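Local coordinates for Peptide/nickel transport system substrate-binding protein (Listeria monocytogenes serotype 1/2a, PDB 5KZT), which binds peptides outside the cell as an OppA-type substrate-binding protein and probably hands them to a membrane transporter for uptake, at residues Phe117-Gly123 with Glu134-Ile138. Sequence-based numbering, arbitrary orientation.
Sequences FDAIKNG and EELGI
The side-chain amide of N122 reaches across to the backbone of E135, and L136, the next residue, sets one methyl, CD1, against the turn that carries N122. N122 ND2 donates to E135 O at 3.0 Å along an almost perfectly straight N-H...O line (179°). The acceptor lies in the plane of the N122 amide, whereas the donor approaches from above the E135 carbonyl plane, 40° out of it. With CG of N122 set beside its own backbone N and anti to the carbonyl carbon (chi1 -65°), the amide is directed at the neighbouring segment. A second bond runs the other way, from G137 N to K121 O at 2.9 Å, and is more bent. Of the K121 side chain, CB comes near, 4.0 Å from G137 CA; the extended chain beyond it leads away.

Beneath these polar links lies an apolar layer. L136 CD1 rests 3.6 Å from I120 CG2 and, on another flank, 3.7 Å from G123 CA, so one methyl spans both ends of the type II turn formed by 120-123. The other methyl, CD2, meets the F117 ring obliquely at 4.4 Å from F117 CD2. That ring also stacks with F166 and packs edge-to-face with W101 of helix 94-105, which L136 touches as well.

The contact thus brings together the two ends of the excursion containing helix 123-127, the second segment leading directly into strand 138-140, an outermost strand of its antiparallel sheet. K121 and G137 are both backbone hydrogen-bonded to T149 of strand 145-149. A side-chain amide N-H and a backbone N-H satisfy the carbonyls of E135 and K121, while L136, I120 and F117 close the buried side, so the join rests on neutral groups and needs no charge pair.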
loop_
_atom_site.group_PDB
_atom_site.type_symbol
_atom_site.label_atom_id
_atom_site.label_comp_id
_atom_site.label_asym_id
_atom_site.label_seq_id
_atom_site.Cartn_x
_atom_site.Cartn_y
_atom_site.Cartn_z
ATOM N N PHE A 117 -3.730 -13.831 -5.652
ATOM C CA PHE A 117 -3.592 -15.025 -6.469
ATOM C C PHE A 117 -4.918 -15.724 -6.790
ATOM O O PHE A 117 -4.915 -16.727 -7.500
ATOM C CB PHE A 117 -2.584 -16.001 -5.826
ATOM C CG PHE A 117 -1.186 -15.513 -5.892
ATOM C CD1 PHE A 117 -0.726 -14.522 -5.034
ATOM C CD2 PHE A 117 -0.333 -15.992 -6.862
ATOM C CE1 PHE A 117 0.563 -14.030 -5.139
ATOM C CE2 PHE A 117 0.956 -15.529 -6.955
ATOM C CZ PHE A 117 1.406 -14.549 -6.099
ATOM N N ASP A 118 -6.036 -15.174 -6.327
ATOM C CA ASP A 118 -7.370 -15.550 -6.831
ATOM C C ASP A 118 -7.460 -15.459 -8.357
ATOM O O ASP A 118 -8.245 -16.164 -8.957
ATOM C CB ASP A 118 -8.451 -14.624 -6.266
ATOM C CG ASP A 118 -8.836 -14.940 -4.842
ATOM O OD1 ASP A 118 -8.392 -15.975 -4.269
ATOM O OD2 ASP A 118 -9.649 -14.137 -4.284
ATOM N N ALA A 119 -6.698 -14.536 -8.942
ATOM C CA ALA A 119 -6.560 -14.404 -10.396
ATOM C C ALA A 119 -5.927 -15.628 -11.077
ATOM O O ALA A 119 -6.152 -15.827 -12.261
ATOM C CB ALA A 119 -5.740 -13.167 -10.726
ATOM N N ILE A 120 -5.137 -16.424 -10.329
ATOM C CA ILE A 120 -4.421 -17.595 -10.855
ATOM C C ILE A 120 -5.243 -18.850 -10.556
ATOM O O ILE A 120 -5.854 -18.967 -9.491
ATOM C CB ILE A 120 -2.993 -17.706 -10.245
ATOM C CG1 ILE A 120 -2.234 -16.368 -10.347
ATOM C CG2 ILE A 120 -2.185 -18.815 -10.909
ATOM C CD1 ILE A 120 -2.207 -15.729 -11.718
ATOM N N LYS A 121 -5.255 -19.769 -11.518
ATOM C CA LYS A 121 -6.028 -20.988 -11.417
ATOM C C LYS A 121 -5.668 -21.698 -10.114
ATOM O O LYS A 121 -4.491 -21.892 -9.814
ATOM C CB LYS A 121 -5.753 -21.909 -12.598
ATOM C CG LYS A 121 -6.555 -23.203 -12.531
ATOM C CD LYS A 121 -6.346 -24.088 -13.745
ATOM C CE LYS A 121 -7.119 -25.373 -13.550
ATOM N NZ LYS A 121 -6.861 -26.292 -14.690
ATOM N N ASN A 122 -6.696 -22.053 -9.350
ATOM C CA ASN A 122 -6.572 -22.733 -8.040
ATOM C C ASN A 122 -6.036 -21.903 -6.884
ATOM O O ASN A 122 -5.905 -22.418 -5.787
ATOM C CB ASN A 122 -5.781 -24.048 -8.160
ATOM C CG ASN A 122 -6.496 -25.076 -9.017
ATOM O OD1 ASN A 122 -7.724 -25.108 -9.047
ATOM N ND2 ASN A 122 -5.736 -25.919 -9.714
ATOM N N GLY A 123 -5.694 -20.635 -7.105
ATOM C CA GLY A 123 -5.127 -19.820 -6.030
ATOM C C GLY A 123 -6.017 -19.733 -4.792
ATOM O O GLY A 123 -5.553 -19.960 -3.665
ATOM N N GLU A 134 1.247 -26.920 -4.980
ATOM C CA GLU A 134 1.700 -27.403 -6.297
ATOM C C GLU A 134 0.610 -27.422 -7.402
ATOM O O GLU A 134 0.926 -27.539 -8.569
ATOM C CB GLU A 134 2.362 -28.781 -6.181
ATOM C CG GLU A 134 1.433 -29.940 -5.856
ATOM C CD GLU A 134 2.183 -31.199 -5.445
ATOM O OE1 GLU A 134 1.761 -32.301 -5.858
ATOM O OE2 GLU A 134 3.197 -31.097 -4.718
ATOM N N GLU A 135 -0.660 -27.289 -7.031
ATOM C CA GLU A 135 -1.739 -27.237 -8.000
ATOM C C GLU A 135 -1.944 -25.857 -8.622
ATOM O O GLU A 135 -2.767 -25.713 -9.510
ATOM C CB GLU A 135 -3.033 -27.776 -7.373
ATOM C CG GLU A 135 -2.874 -29.228 -6.898
ATOM C CD GLU A 135 -4.122 -29.779 -6.246
ATOM O OE1 GLU A 135 -5.141 -29.940 -6.955
ATOM O OE2 GLU A 135 -4.102 -30.065 -5.017
ATOM N N LEU A 136 -1.205 -24.847 -8.161
ATOM C CA LEU A 136 -1.358 -23.483 -8.648
ATOM C C LEU A 136 -1.105 -23.423 -10.151
ATOM O O LEU A 136 -0.234 -24.144 -10.666
ATOM C CB LEU A 136 -0.371 -22.554 -7.925
ATOM C CG LEU A 136 -0.541 -21.042 -8.186
ATOM C CD1 LEU A 136 -1.903 -20.526 -7.700
ATOM C CD2 LEU A 136 0.577 -20.248 -7.529
ATOM N N GLY A 137 -1.863 -22.583 -10.841
ATOM C CA GLY A 137 -1.775 -22.446 -12.278
ATOM C C GLY A 137 -0.551 -21.731 -12.802
ATOM O O GLY A 137 -0.673 -20.787 -13.573
ATOM N N ILE A 138 0.630 -22.171 -12.381
ATOM C CA ILE A 138 1.896 -21.753 -12.982
ATOM C C ILE A 138 2.775 -22.990 -13.121
ATOM O O ILE A 138 2.916 -23.753 -12.163
ATOM C CB ILE A 138 2.590 -20.624 -12.174
ATOM C CG1 ILE A 138 3.883 -20.192 -12.880
ATOM C CG2 ILE A 138 2.821 -21.027 -10.698
ATOM C CD1 ILE A 138 4.506 -18.919 -12.315
#